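Local atomic coordinates of phosphoglycerate kinase (Coxiella burnetii, PDB entry 4NG4), a protein that catalyses the reversible glycolytic transfer of a phosphoryl group from 1,3-bisphosphoglycerate to ADP, giving 3-phosphoglycerate and ATP. Residues 28-33 / 66-71; 83-88 / 117-122; 272-277 / 285-290; 240-245 / 294-299. All coordinates share one frame; numbering follows the deposited sequence.

From the N terminus, contact 1 closes the first loop, setting 28-33 beside 66-71. Contact 2 opens only after that loop is shut, tying 83-88 to 117-122. The two are in series but meet in one parallel sheet, where strands 64-69 and 117-120 are neighbours. Far down the chain and on the other side of its centre, about 47 Å from contact 1 between centres, contact 4 joins 240-245 to 294-299, and the hairpin of contact 3 (272-277 / 285-290) is nested inside its loop. These two share a three-stranded antiparallel sheet with 272-276 in the middle, and a salt bridge joins Lys288 to Glu297 across them.

Contact 1. Residues 28-33 / 66-71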
loop_
_atom_site.group_PDB
_atom_site.type_symbol
_atom_site.label_atom_id
_atom_site.label_comp_id
_atom_site.label_asym_id
_atom_site.label_seq_id
_atom_site.Cartn_x
_atom_site.Cartn_y
_atom_site.Cartn_z
ATOM N N MET A 28 4.223 -0.127 -24.370
ATOM C CA MET A 28 3.989 -1.263 -23.498
ATOM C C MET A 28 3.691 -0.737 -22.090
ATOM O O MET A 28 4.582 -0.216 -21.412
ATOM C CB MET A 28 5.230 -2.153 -23.515
ATOM C CG MET A 28 4.960 -3.622 -23.288
ATOM S SD MET A 28 6.451 -4.608 -23.519
ATOM C CE MET A 28 5.789 -5.941 -24.521
ATOM N N ILE A 29 2.430 -0.845 -21.675
ATOM C CA ILE A 29 1.982 -0.354 -20.372
ATOM C C ILE A 29 1.788 -1.510 -19.391
ATOM O O ILE A 29 0.904 -2.336 -19.576
ATOM C CB ILE A 29 0.647 0.409 -20.492
ATOM C CG1 ILE A 29 0.762 1.539 -21.510
ATOM C CG2 ILE A 29 0.222 0.978 -19.145
ATOM C CD1 ILE A 29 -0.577 2.156 -21.836
ATOM N N ARG A 30 2.605 -1.546 -18.340
ATOM C CA ARG A 30 2.440 -2.520 -17.266
ATOM C C ARG A 30 1.420 -1.988 -16.269
ATOM O O ARG A 30 1.639 -0.965 -15.602
ATOM C CB ARG A 30 3.773 -2.791 -16.565
ATOM C CG ARG A 30 3.702 -3.814 -15.399
ATOM C CD ARG A 30 3.560 -5.226 -15.881
ATOM N NE ARG A 30 3.821 -6.209 -14.831
ATOM C CZ ARG A 30 2.937 -6.610 -13.919
ATOM N NH1 ARG A 30 1.712 -6.111 -13.889
ATOM N NH2 ARG A 30 3.299 -7.502 -13.006
ATOM N N GLU A 31 0.313 -2.709 -16.151
ATOM C CA GLU A 31 -0.762 -2.344 -15.244
ATOM C C GLU A 31 -1.016 -3.471 -14.226
ATOM O O GLU A 31 -0.536 -4.595 -14.385
ATOM C CB GLU A 31 -2.030 -2.064 -16.042
ATOM C CG GLU A 31 -1.905 -0.939 -17.069
ATOM C CD GLU A 31 -2.074 0.441 -16.475
ATOM O OE1 GLU A 31 -2.374 0.539 -15.273
ATOM O OE2 GLU A 31 -1.910 1.440 -17.228
ATOM N N ASP A 32 -1.748 -3.124 -13.166
ATOM C CA ASP A 32 -2.210 -4.056 -12.141
ATOM C C ASP A 32 -3.696 -4.262 -12.405
ATOM O O ASP A 32 -4.541 -3.553 -11.894
ATOM C CB ASP A 32 -1.943 -3.491 -10.738
ATOM C CG ASP A 32 -2.367 -4.441 -9.612
ATOM O OD1 ASP A 32 -2.843 -5.570 -9.870
ATOM O OD2 ASP A 32 -2.224 -4.060 -8.428
ATOM N N LEU A 33 -3.988 -5.230 -13.256
ATOM C CA LEU A 33 -5.361 -5.635 -13.582
ATOM C C LEU A 33 -5.712 -6.957 -12.881
ATOM O O LEU A 33 -6.605 -7.662 -13.322
ATOM C CB LEU A 33 -5.494 -5.791 -15.105
ATOM C CG LEU A 33 -4.854 -4.664 -15.933
ATOM C CD1 LEU A 33 -5.167 -4.833 -17.426
ATOM C CD2 LEU A 33 -5.295 -3.285 -15.437
ATOM N N MET A 66 0.137 -1.952 -26.110
ATOM C CA MET A 66 0.226 -3.304 -25.569
ATOM C C MET A 66 0.061 -3.264 -24.042
ATOM O O MET A 66 0.948 -2.790 -23.329
ATOM C CB MET A 66 1.578 -3.924 -25.918
ATOM C CG MET A 66 1.758 -4.254 -27.383
ATOM S SD MET A 66 3.485 -4.614 -27.810
ATOM C CE MET A 66 4.121 -2.954 -27.985
ATOM N N ILE A 67 -1.071 -3.761 -23.553
ATOM C CA ILE A 67 -1.376 -3.707 -22.127
ATOM C C ILE A 67 -0.855 -4.951 -21.417
ATOM O O ILE A 67 -1.247 -6.065 -21.738
ATOM C CB ILE A 67 -2.887 -3.602 -21.864
ATOM C CG1 ILE A 67 -3.492 -2.405 -22.614
ATOM C CG2 ILE A 67 -3.137 -3.484 -20.361
ATOM C CD1 ILE A 67 -5.007 -2.410 -22.637
ATOM N N LEU A 68 -0.006 -4.748 -20.421
ATOM C CA LEU A 68 0.688 -5.843 -19.749
ATOM C C LEU A 68 0.195 -5.977 -18.296
ATOM O O LEU A 68 0.016 -4.973 -17.615
ATOM C CB LEU A 68 2.187 -5.562 -19.795
ATOM C CG LEU A 68 3.129 -6.743 -19.966
ATOM C CD1 LEU A 68 2.856 -7.549 -21.257
ATOM C CD2 LEU A 68 4.546 -6.205 -19.924
ATOM N N SER A 69 -0.068 -7.197 -17.841
ATOM C CA SER A 69 -0.525 -7.401 -16.462
ATOM C C SER A 69 -0.327 -8.815 -15.932
ATOM O O SER A 69 -0.106 -9.760 -16.685
ATOM C CB SER A 69 -2.002 -7.041 -16.289
ATOM O OG SER A 69 -2.330 -6.977 -14.910
ATOM N N HIS A 70 -0.394 -8.932 -14.610
ATOM C CA HIS A 70 -0.333 -10.226 -13.971
ATOM C C HIS A 70 -1.753 -10.615 -13.582
ATOM O O HIS A 70 -2.664 -9.801 -13.691
ATOM C CB HIS A 70 0.631 -10.217 -12.775
ATOM C CG HIS A 70 0.182 -9.360 -11.636
ATOM N ND1 HIS A 70 0.275 -7.987 -11.657
ATOM C CD2 HIS A 70 -0.359 -9.686 -10.437
ATOM C CE1 HIS A 70 -0.186 -7.500 -10.517
ATOM N NE2 HIS A 70 -0.585 -8.510 -9.764
ATOM N N LEU A 71 -1.942 -11.873 -13.183
ATOM C CA LEU A 71 -3.227 -12.350 -12.659
ATOM C C LEU A 71 -2.972 -13.594 -11.837
ATOM O O LEU A 71 -2.459 -14.578 -12.345
ATOM C CB LEU A 71 -4.202 -12.659 -13.789
ATOM C CG LEU A 71 -5.678 -12.828 -13.422
ATOM C CD1 LEU A 71 -6.497 -13.173 -14.667
ATOM C CD2 LEU A 71 -5.867 -13.898 -12.394
#
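Ile29 and Leu68 lie on neighbouring parallel strands, and three backbone bonds hold them in register: Ile29 N to Met66 O, Leu68 N to Ile29 O, and Glu31 N to Leu68 O (2.7 Å). Beyond these, side chains take over the polar work. Ser69 OG accepts the N-H of Leu33 at 2.9 Å, tying down the chain two residues after Glu31. Arg30 has CG anti to the backbone N (chi1 180°) and bends at chi2, and its NH1 reaches His70 ND1 at 3.3 Å. That bond lies in both flat groups' planes, which stand 61° apart; NE goes to Ser161 OG. His70 CE1 comes 3.3 Å from Asp32 OD1. Asp32, Leu33 and His70 are predicted to bind substrate, so this part of the sheet probably borders the phosphoglycerate site.

Apolar contacts occur on both sides. Met28 CE meets Met66 SD on one, and on the side of Ile67, Leu33 CD1 meets Ile67 CG2 (3.8 Å), the side chains crossing at about a right angle.

The pair forms part of a beta-alpha-beta unit: helix 46-60 packs on Glu31, Leu33 and Ile67, while strands 146-149 and 117-120 flank the pair.

Contact 2. Residues 83-88 / 117-122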
loop_
_atom_site.group_PDB
_atom_site.type_symbol
_atom_site.label_atom_id
_atom_site.label_comp_id
_atom_site.label_asym_id
_atom_site.label_seq_id
_atom_site.Cartn_x
_atom_site.Cartn_y
_atom_site.Cartn_z
ATOM N N PHE A 83 -6.199 -18.607 -14.857
ATOM C CA PHE A 83 -5.370 -17.426 -14.730
ATOM C C PHE A 83 -5.208 -16.730 -16.084
ATOM O O PHE A 83 -4.164 -16.155 -16.388
ATOM C CB PHE A 83 -4.000 -17.813 -14.156
ATOM C CG PHE A 83 -4.075 -18.613 -12.870
ATOM C CD1 PHE A 83 -4.356 -17.982 -11.658
ATOM C CD2 PHE A 83 -3.852 -19.991 -12.866
ATOM C CE1 PHE A 83 -4.427 -18.710 -10.473
ATOM C CE2 PHE A 83 -3.920 -20.721 -11.671
ATOM C CZ PHE A 83 -4.207 -20.081 -10.486
ATOM N N SER A 84 -6.255 -16.768 -16.891
ATOM C CA SER A 84 -6.253 -16.075 -18.167
ATOM C C SER A 84 -6.805 -14.651 -18.001
ATOM O O SER A 84 -7.797 -14.447 -17.309
ATOM C CB SER A 84 -7.096 -16.855 -19.183
ATOM O OG SER A 84 -6.933 -16.345 -20.499
ATOM N N LEU A 85 -6.179 -13.671 -18.645
ATOM C CA LEU A 85 -6.710 -12.312 -18.666
ATOM C C LEU A 85 -7.899 -12.139 -19.644
ATOM O O LEU A 85 -8.249 -11.017 -20.024
ATOM C CB LEU A 85 -5.588 -11.321 -19.015
ATOM C CG LEU A 85 -4.612 -10.969 -17.897
ATOM C CD1 LEU A 85 -3.440 -10.135 -18.416
ATOM C CD2 LEU A 85 -5.340 -10.244 -16.774
ATOM N N ALA A 86 -8.529 -13.240 -20.041
ATOM C CA ALA A 86 -9.645 -13.204 -20.995
ATOM C C ALA A 86 -10.814 -12.351 -20.492
ATOM O O ALA A 86 -11.210 -11.410 -21.176
ATOM C CB ALA A 86 -10.120 -14.647 -21.352
ATOM N N PRO A 87 -11.362 -12.660 -19.293
ATOM C CA PRO A 87 -12.487 -11.861 -18.760
ATOM C C PRO A 87 -12.161 -10.367 -18.630
ATOM O O PRO A 87 -13.032 -9.518 -18.809
ATOM C CB PRO A 87 -12.755 -12.492 -17.386
ATOM C CG PRO A 87 -12.215 -13.884 -17.484
ATOM C CD PRO A 87 -10.990 -13.742 -18.354
ATOM N N VAL A 88 -10.907 -10.059 -18.340
ATOM C CA VAL A 88 -10.465 -8.684 -18.315
ATOM C C VAL A 88 -10.580 -8.103 -19.715
ATOM O O VAL A 88 -11.133 -7.019 -19.885
ATOM C CB VAL A 88 -9.011 -8.561 -17.849
ATOM C CG1 VAL A 88 -8.606 -7.078 -17.765
ATOM C CG2 VAL A 88 -8.827 -9.273 -16.516
ATOM N N ALA A 117 -5.685 -1.018 -28.926
ATOM C CA ALA A 117 -4.975 -1.549 -27.758
ATOM C C ALA A 117 -5.211 -3.043 -27.600
ATOM O O ALA A 117 -6.342 -3.520 -27.702
ATOM C CB ALA A 117 -5.423 -0.830 -26.500
ATOM N N ILE A 118 -4.139 -3.778 -27.329
ATOM C CA ILE A 118 -4.235 -5.216 -27.113
ATOM C C ILE A 118 -3.761 -5.542 -25.704
ATOM O O ILE A 118 -2.954 -4.812 -25.127
ATOM C CB ILE A 118 -3.460 -6.037 -28.202
ATOM C CG1 ILE A 118 -1.947 -5.780 -28.155
ATOM C CG2 ILE A 118 -3.995 -5.713 -29.587
ATOM C CD1 ILE A 118 -1.217 -6.502 -27.028
ATOM N N LEU A 119 -4.293 -6.628 -25.149
ATOM C CA LEU A 119 -3.920 -7.092 -23.808
ATOM C C LEU A 119 -3.157 -8.404 -23.923
ATOM O O LEU A 119 -3.715 -9.422 -24.334
ATOM C CB LEU A 119 -5.167 -7.276 -22.925
ATOM C CG LEU A 119 -4.978 -7.816 -21.501
ATOM C CD1 LEU A 119 -4.096 -6.898 -20.665
ATOM C CD2 LEU A 119 -6.325 -8.025 -20.847
ATOM N N CYS A 120 -1.874 -8.358 -23.570
ATOM C CA CYS A 120 -1.031 -9.542 -23.531
ATOM C C CYS A 120 -1.521 -10.477 -22.425
ATOM O O CYS A 120 -1.986 -10.016 -21.359
ATOM C CB CYS A 120 0.429 -9.150 -23.271
ATOM S SG CYS A 120 1.184 -8.106 -24.571
ATOM N N GLU A 121 -1.393 -11.782 -22.675
ATOM C CA GLU A 121 -1.819 -12.783 -21.715
ATOM C C GLU A 121 -0.926 -12.732 -20.458
ATOM O O GLU A 121 0.265 -12.433 -20.555
ATOM C CB GLU A 121 -1.791 -14.164 -22.362
ATOM C CG GLU A 121 -2.242 -15.313 -21.477
ATOM C CD GLU A 121 -3.577 -15.077 -20.799
ATOM O OE1 GLU A 121 -3.658 -14.185 -19.918
ATOM O OE2 GLU A 121 -4.539 -15.809 -21.115
ATOM N N ASN A 122 -1.535 -12.982 -19.293
ATOM C CA ASN A 122 -0.849 -13.077 -17.991
ATOM C C ASN A 122 0.680 -13.249 -18.108
ATOM O O ASN A 122 1.176 -14.245 -18.628
ATOM C CB ASN A 122 -1.462 -14.247 -17.199
ATOM C CG ASN A 122 -1.116 -14.225 -15.733
ATOM O OD1 ASN A 122 -0.241 -13.475 -15.281
ATOM N ND2 ASN A 122 -1.802 -15.065 -14.972
#
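Glu121 OE1 is gripped by two backbone N-H groups. Leu85 N comes from the other segment at 2.9 Å, in an almost straight bond (176°) on the syn lone pair, and Asn122 N bonds from within Glu121's own segment on the anti lone pair. The second carboxylate oxygen, OE2, takes the hydroxyl of Ser84 on its syn lone pair. Glu121 gets there with CG anti to the backbone N (chi1 -179°) and a bend at chi2 (51°) that sets CD, with the carboxylate on it meeting Ser84 and Leu85. With both oxygens engaged, the carboxylate is fixed in rotation, and its buried charge would be partly offset by the N-H groups around it.

One residue on, Asn122 donates ND2 to Phe83 O at 3.0 Å. The oxygen lies near the amide plane and the donor sits on a carbonyl lone pair. The same nitrogen also bonds Leu71 O, and OD1 accepts Arg124 N.

Leu85 is the N-cap residue of helix 86-94, so the carboxylate grips the chain just where that helix begins. The joint is between a helix and the C-terminal end of a strand in the parallel alpha/beta sheet, beside Leu71 and Arg124, both predicted substrate-binding residues.

Beside the polar row the contact is apolar. Leu119 CD2 touches both Leu85 CB (3.8 Å) and Val88 CG1 (3.9 Å), the valine crossing the leucine at about a right angle. Leu85 CD1 reaches over to the strand's end, near Cys120 O and Asn122 N. Ala89 and Leu92, further along helix 86-94, also pack on Leu119, while Leu102 of strand 102-103 touches Ser84, Leu85 and Glu121.

Contact 3. Residues 272-277 / 285-290; sequences DVIVAD and ATVKNI
Val273 and Lys288, then Val275 and Thr286, are the hydrogen-bonded pairs of an antiparallel hairpin whose two short strands run 4.7 Å apart at an angle of 135° between their directions, a marked twist. Each pair exchanges two N-H to O bonds: Val273 N to Lys288 O and Lys288 N to Val273 O, both 3.0 Å, and Val275 N to Thr286 O with Thr286 N to Val275 O. Between them Ile274 faces Val287 as a non-hydrogen-bonded pair, with Ile274 CA leaning on Thr286 O.

The side chains divide between two faces. On the face of Ile274 and Val287, the isoleucine has CG1 anti to the backbone N (chi1 -174°), and chi2 (145°) carries CD1 on to rest against two groups, Ala285 CB at 3.4 Å and Val287 CG2 at 3.8 Å. On the face of Val275 and Lys288, the extended lysine passes Val275 at about a right angle, its CG, CD and CE all lying beside the CG2 methyl, with CD at 3.9 Å, while NZ travels on to Ala292 O and to a salt bridge with Glu297 OE1. On the Ile274 face the Asp272 carboxylate is held by two partners: OD1 bonds Thr306 OG1 and OD2 bonds Asn305 N, at the start of helix 304-316.

Strand 298-300 completes the small sheet along the other side of 272-276, where the side chain of Val273 touches Ile299, and leaves 286-289 at an edge. Pro304 of helix 304-316 touches Asp272 and Val287, while Ile274 and Ala276 pack on Asp301 and Phe334, two residues of the magnesium site.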
loop_
_atom_site.group_PDB
_atom_site.type_symbol
_atom_site.label_atom_id
_atom_site.label_comp_id
_atom_site.label_asym_id
_atom_site.label_seq_id
_atom_site.Cartn_x
_atom_site.Cartn_y
_atom_site.Cartn_z
ATOM N N ASP A 272 -5.066 5.085 29.003
ATOM C CA ASP A 272 -6.234 4.269 29.354
ATOM C C ASP A 272 -6.630 3.327 28.204
ATOM O O ASP A 272 -6.422 3.652 27.038
ATOM C CB ASP A 272 -7.422 5.145 29.813
ATOM C CG ASP A 272 -7.862 6.192 28.776
ATOM O OD1 ASP A 272 -7.278 6.290 27.676
ATOM O OD2 ASP A 272 -8.821 6.928 29.082
ATOM N N VAL A 273 -7.187 2.164 28.553
ATOM C CA VAL A 273 -7.512 1.090 27.591
ATOM C C VAL A 273 -8.830 0.406 27.945
ATOM O O VAL A 273 -9.306 0.527 29.069
ATOM C CB VAL A 273 -6.419 -0.017 27.589
ATOM C CG1 VAL A 273 -5.114 0.493 26.996
ATOM C CG2 VAL A 273 -6.194 -0.543 28.991
ATOM N N ILE A 274 -9.428 -0.317 27.007
ATOM C CA ILE A 274 -10.583 -1.126 27.374
ATOM C C ILE A 274 -10.247 -2.600 27.314
ATOM O O ILE A 274 -9.758 -3.102 26.308
ATOM C CB ILE A 274 -11.835 -0.830 26.543
ATOM C CG1 ILE A 274 -13.028 -1.613 27.090
ATOM C CG2 ILE A 274 -11.633 -1.219 25.118
ATOM C CD1 ILE A 274 -14.360 -0.847 26.991
ATOM N N VAL A 275 -10.530 -3.282 28.415
ATOM C CA VAL A 275 -10.114 -4.656 28.615
ATOM C C VAL A 275 -11.312 -5.551 28.841
ATOM O O VAL A 275 -12.366 -5.103 29.266
ATOM C CB VAL A 275 -9.134 -4.795 29.826
ATOM C CG1 VAL A 275 -8.004 -3.797 29.730
ATOM C CG2 VAL A 275 -9.846 -4.607 31.148
ATOM N N ALA A 276 -11.133 -6.823 28.528
ATOM C CA ALA A 276 -12.122 -7.856 28.774
ATOM C C ALA A 276 -11.338 -9.133 28.998
ATOM O O ALA A 276 -10.145 -9.188 28.692
ATOM C CB ALA A 276 -13.047 -8.003 27.590
ATOM N N ASP A 277 -11.997 -10.155 29.532
ATOM C CA ASP A 277 -11.331 -11.426 29.793
ATOM C C ASP A 277 -11.632 -12.491 28.725
ATOM O O ASP A 277 -11.256 -13.657 28.879
ATOM C CB ASP A 277 -11.643 -11.922 31.213
ATOM C CG ASP A 277 -13.008 -12.573 31.339
ATOM O OD1 ASP A 277 -13.893 -12.298 30.492
ATOM O OD2 ASP A 277 -13.186 -13.361 32.306
ATOM N N ALA A 285 -16.815 -5.365 28.881
ATOM C CA ALA A 285 -15.759 -4.427 28.483
ATOM C C ALA A 285 -15.625 -3.440 29.628
ATOM O O ALA A 285 -16.639 -2.928 30.123
ATOM C CB ALA A 285 -16.110 -3.713 27.181
ATOM N N THR A 286 -14.383 -3.196 30.060
ATOM C CA THR A 286 -14.100 -2.323 31.206
ATOM C C THR A 286 -13.015 -1.307 30.903
ATOM O O THR A 286 -11.911 -1.680 30.522
ATOM C CB THR A 286 -13.629 -3.142 32.394
ATOM O OG1 THR A 286 -14.602 -4.151 32.674
ATOM C CG2 THR A 286 -13.423 -2.245 33.617
ATOM N N VAL A 287 -13.323 -0.027 31.096
ATOM C CA VAL A 287 -12.355 1.046 30.857
ATOM C C VAL A 287 -11.477 1.218 32.098
ATOM O O VAL A 287 -11.972 1.307 33.218
ATOM C CB VAL A 287 -13.033 2.375 30.472
ATOM C CG1 VAL A 287 -11.974 3.456 30.238
ATOM C CG2 VAL A 287 -13.894 2.176 29.231
ATOM N N LYS A 288 -10.169 1.259 31.869
ATOM C CA LYS A 288 -9.173 1.102 32.918
ATOM C C LYS A 288 -7.997 2.015 32.677
ATOM O O LYS A 288 -7.682 2.379 31.540
ATOM C CB LYS A 288 -8.629 -0.331 32.926
ATOM C CG LYS A 288 -9.508 -1.356 33.621
ATOM C CD LYS A 288 -8.688 -2.516 34.204
ATOM C CE LYS A 288 -9.574 -3.462 34.985
ATOM N NZ LYS A 288 -8.822 -4.337 35.919
ATOM N N ASN A 289 -7.328 2.363 33.767
ATOM C CA ASN A 289 -6.009 2.927 33.662
ATOM C C ASN A 289 -5.033 1.782 33.443
ATOM O O ASN A 289 -5.149 0.695 34.048
ATOM C CB ASN A 289 -5.635 3.702 34.923
ATOM C CG ASN A 289 -4.477 4.669 34.695
ATOM O OD1 ASN A 289 -3.375 4.271 34.274
ATOM N ND2 ASN A 289 -4.724 5.954 34.976
ATOM N N ILE A 290 -4.070 2.027 32.574
ATOM C CA ILE A 290 -2.985 1.096 32.354
ATOM C C ILE A 290 -2.449 0.484 33.673
ATOM O O ILE A 290 -2.070 -0.690 33.698
ATOM C CB ILE A 290 -1.899 1.816 31.542
ATOM C CG1 ILE A 290 -0.724 0.901 31.227
ATOM C CG2 ILE A 290 -1.429 3.089 32.259
ATOM C CD1 ILE A 290 0.341 1.624 30.413
#

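Contact 4. Residues 240-245 / 294-299. With ADP (adenosine-5'-diphosphate), chain E.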
loop_
_atom_site.group_PDB
_atom_site.type_symbol
_atom_site.label_atom_id
_atom_site.label_comp_id
_atom_site.label_asym_id
_atom_site.label_seq_id
_atom_site.Cartn_x
_atom_site.Cartn_y
_atom_site.Cartn_z
ATOM N N ILE A 240 0.347 -5.889 31.446
ATOM C CA ILE A 240 -0.758 -5.946 30.498
ATOM C C ILE A 240 -1.404 -7.330 30.350
ATOM O O ILE A 240 -2.057 -7.604 29.349
ATOM C CB ILE A 240 -0.323 -5.391 29.124
ATOM C CG1 ILE A 240 0.677 -6.319 28.434
ATOM C CG2 ILE A 240 0.296 -4.012 29.296
ATOM C CD1 ILE A 240 1.259 -5.737 27.182
ATOM N N GLY A 241 -1.260 -8.180 31.358
ATOM C CA GLY A 241 -1.963 -9.473 31.397
ATOM C C GLY A 241 -1.666 -10.362 30.203
ATOM O O GLY A 241 -0.515 -10.608 29.867
ATOM N N LYS A 242 -2.715 -10.823 29.536
ATOM C CA LYS A 242 -2.579 -11.691 28.391
ATOM C C LYS A 242 -2.671 -10.925 27.076
ATOM O O LYS A 242 -2.792 -11.524 26.020
ATOM C CB LYS A 242 -3.632 -12.799 28.477
ATOM C CG LYS A 242 -3.435 -13.728 29.709
ATOM C CD LYS A 242 -4.589 -14.720 29.961
ATOM C CE LYS A 242 -4.317 -15.516 31.259
ATOM N NZ LYS A 242 -5.424 -16.391 31.737
ATOM N N SER A 243 -2.564 -9.600 27.121
ATOM C CA SER A 243 -2.576 -8.786 25.883
ATOM C C SER A 243 -1.568 -9.276 24.869
ATOM O O SER A 243 -0.504 -9.753 25.239
ATOM C CB SER A 243 -2.280 -7.298 26.161
ATOM O OG SER A 243 -3.164 -6.761 27.125
ATOM N N LEU A 244 -1.917 -9.127 23.590
ATOM C CA LEU A 244 -1.033 -9.442 22.492
ATOM C C LEU A 244 0.223 -8.573 22.578
ATOM O O LEU A 244 0.136 -7.348 22.733
ATOM C CB LEU A 244 -1.734 -9.203 21.163
ATOM C CG LEU A 244 -1.135 -9.995 19.984
ATOM C CD1 LEU A 244 -1.397 -11.509 20.160
ATOM C CD2 LEU A 244 -1.666 -9.480 18.648
ATOM N N CYS A 245 1.382 -9.225 22.530
ATOM C CA CYS A 245 2.676 -8.566 22.593
ATOM C C CYS A 245 3.753 -9.485 22.046
ATOM O O CYS A 245 3.594 -10.705 22.013
ATOM C CB CYS A 245 3.036 -8.174 24.028
ATOM S SG CYS A 245 3.545 -9.573 25.095
ATOM N N THR A 294 -5.246 -6.356 35.303
ATOM C CA THR A 294 -4.959 -7.547 36.097
ATOM C C THR A 294 -4.437 -8.676 35.193
ATOM O O THR A 294 -4.278 -8.491 33.988
ATOM C CB THR A 294 -6.201 -7.981 36.911
ATOM O OG1 THR A 294 -7.244 -8.442 36.038
ATOM C CG2 THR A 294 -6.709 -6.805 37.747
ATOM N N SER A 295 -4.162 -9.840 35.773
ATOM C CA SER A 295 -3.319 -10.832 35.112
ATOM C C SER A 295 -3.995 -11.690 34.047
ATOM O O SER A 295 -3.302 -12.377 33.299
ATOM C CB SER A 295 -2.637 -11.734 36.141
ATOM O OG SER A 295 -3.522 -12.722 36.640
ATOM N N ASN A 296 -5.315 -11.682 33.959
ATOM C CA ASN A 296 -5.966 -12.391 32.845
ATOM C C ASN A 296 -7.030 -11.560 32.161
ATOM O O ASN A 296 -8.125 -12.039 31.887
ATOM C CB ASN A 296 -6.501 -13.774 33.261
ATOM C CG ASN A 296 -7.503 -13.703 34.370
ATOM O OD1 ASN A 296 -7.661 -12.669 35.016
ATOM N ND2 ASN A 296 -8.193 -14.811 34.608
ATOM N N GLU A 297 -6.660 -10.309 31.901
ATOM C CA GLU A 297 -7.366 -9.421 30.995
ATOM C C GLU A 297 -6.440 -9.112 29.830
ATOM O O GLU A 297 -5.241 -9.356 29.908
ATOM C CB GLU A 297 -7.698 -8.109 31.685
ATOM C CG GLU A 297 -8.579 -8.233 32.885
ATOM C CD GLU A 297 -8.922 -6.873 33.478
ATOM O OE1 GLU A 297 -8.016 -6.190 34.037
ATOM O OE2 GLU A 297 -10.105 -6.501 33.381
ATOM N N SER A 298 -6.994 -8.564 28.754
ATOM C CA SER A 298 -6.197 -8.189 27.592
ATOM C C SER A 298 -6.691 -6.845 27.091
ATOM O O SER A 298 -7.881 -6.539 27.199
ATOM C CB SER A 298 -6.342 -9.231 26.473
ATOM O OG SER A 298 -6.341 -10.558 26.961
ATOM N N ILE A 299 -5.783 -6.054 26.531
ATOM C CA ILE A 299 -6.140 -4.754 25.971
ATOM C C ILE A 299 -6.629 -4.904 24.534
ATOM O O ILE A 299 -5.897 -5.384 23.682
ATOM C CB ILE A 299 -4.947 -3.796 25.993
ATOM C CG1 ILE A 299 -4.493 -3.559 27.450
ATOM C CG2 ILE A 299 -5.317 -2.472 25.320
ATOM C CD1 ILE A 299 -3.219 -2.723 27.583
HETATM P PB ADP E . -3.113 -3.065 8.407
HETATM O O1B ADP E . -4.309 -2.145 8.405
HETATM O O2B ADP E . -3.352 -4.360 7.657
HETATM O O3B ADP E . -1.805 -2.383 8.082
HETATM P PA ADP E . -1.968 -4.584 10.556
HETATM O O1A ADP E . -1.739 -5.648 9.510
HETATM O O2A ADP E . -0.758 -3.894 11.129
HETATM O O3A ADP E . -2.965 -3.447 9.975
HETATM O "O5'" ADP E . -2.797 -5.301 11.750
HETATM C "C5'" ADP E . -4.147 -4.947 12.079
HETATM C "C4'" ADP E . -4.900 -6.149 12.631
HETATM O "O4'" ADP E . -4.418 -6.449 13.947
HETATM C "C3'" ADP E . -6.405 -5.890 12.725
HETATM O "O3'" ADP E . -7.139 -6.841 11.939
HETATM C "C2'" ADP E . -6.737 -5.966 14.212
HETATM O "O2'" ADP E . -7.910 -6.736 14.486
HETATM C "C1'" ADP E . -5.505 -6.586 14.874
HETATM N N9 ADP E . -5.216 -5.946 16.200
HETATM C C8 ADP E . -4.934 -4.641 16.427
HETATM N N7 ADP E . -4.742 -4.423 17.755
HETATM C C5 ADP E . -4.896 -5.595 18.403
HETATM C C6 ADP E . -4.826 -6.072 19.807
HETATM N N6 ADP E . -4.545 -5.229 20.832
HETATM N N1 ADP E . -5.050 -7.392 20.029
HETATM C C2 ADP E . -5.337 -8.274 19.042
HETATM N N3 ADP E . -5.418 -7.904 17.749
HETATM C C4 ADP E . -5.212 -6.605 17.372
#
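The adenine end of the ADP pocket is lined here by Leu244 and Ile299, one from each segment, behind which a type II' turn running from Ile240 to Ser243 docks on the approach to strand 298-300. Gly241 takes the first corner with positive phi (58°), and with no side chain its CA settles near both Thr294 O and Glu297 O, 3.6 Å from each. The next residue supplies the backbone tie: Lys242 N to Glu297 O, 2.9 Å. The extended lysine chain then runs side by side with Asn296, pointing the same way, and brings its CE within 3.4 Å of Asn296 CB.

Ser243 OG carries the second tie. With OG anti to the carbonyl carbon (chi1 -55°), it accepts Ile299 N at 2.8 Å and gives its own proton to Ile240 O. That carbonyl also receives Ser243 N, so two donors close the turn. Ile240 CG2 meets Ile299 CD1 at 4.1 Å, the side chains crossing at about a right angle. Glu297 OE1 accepts Thr294 N, with Lys288 as its second partner.

On the ligand side, Ile299 O takes a weak bond from ADP N6 at 3.2 Å, and Leu244 CD2 lies 3.9 Å from ADP C2. Since Ser243 pins the N-H of the residue whose carbonyl faces the amino group, the hydroxyl acts as a second-shell group, consistent with a fixed place for that acceptor beside the base.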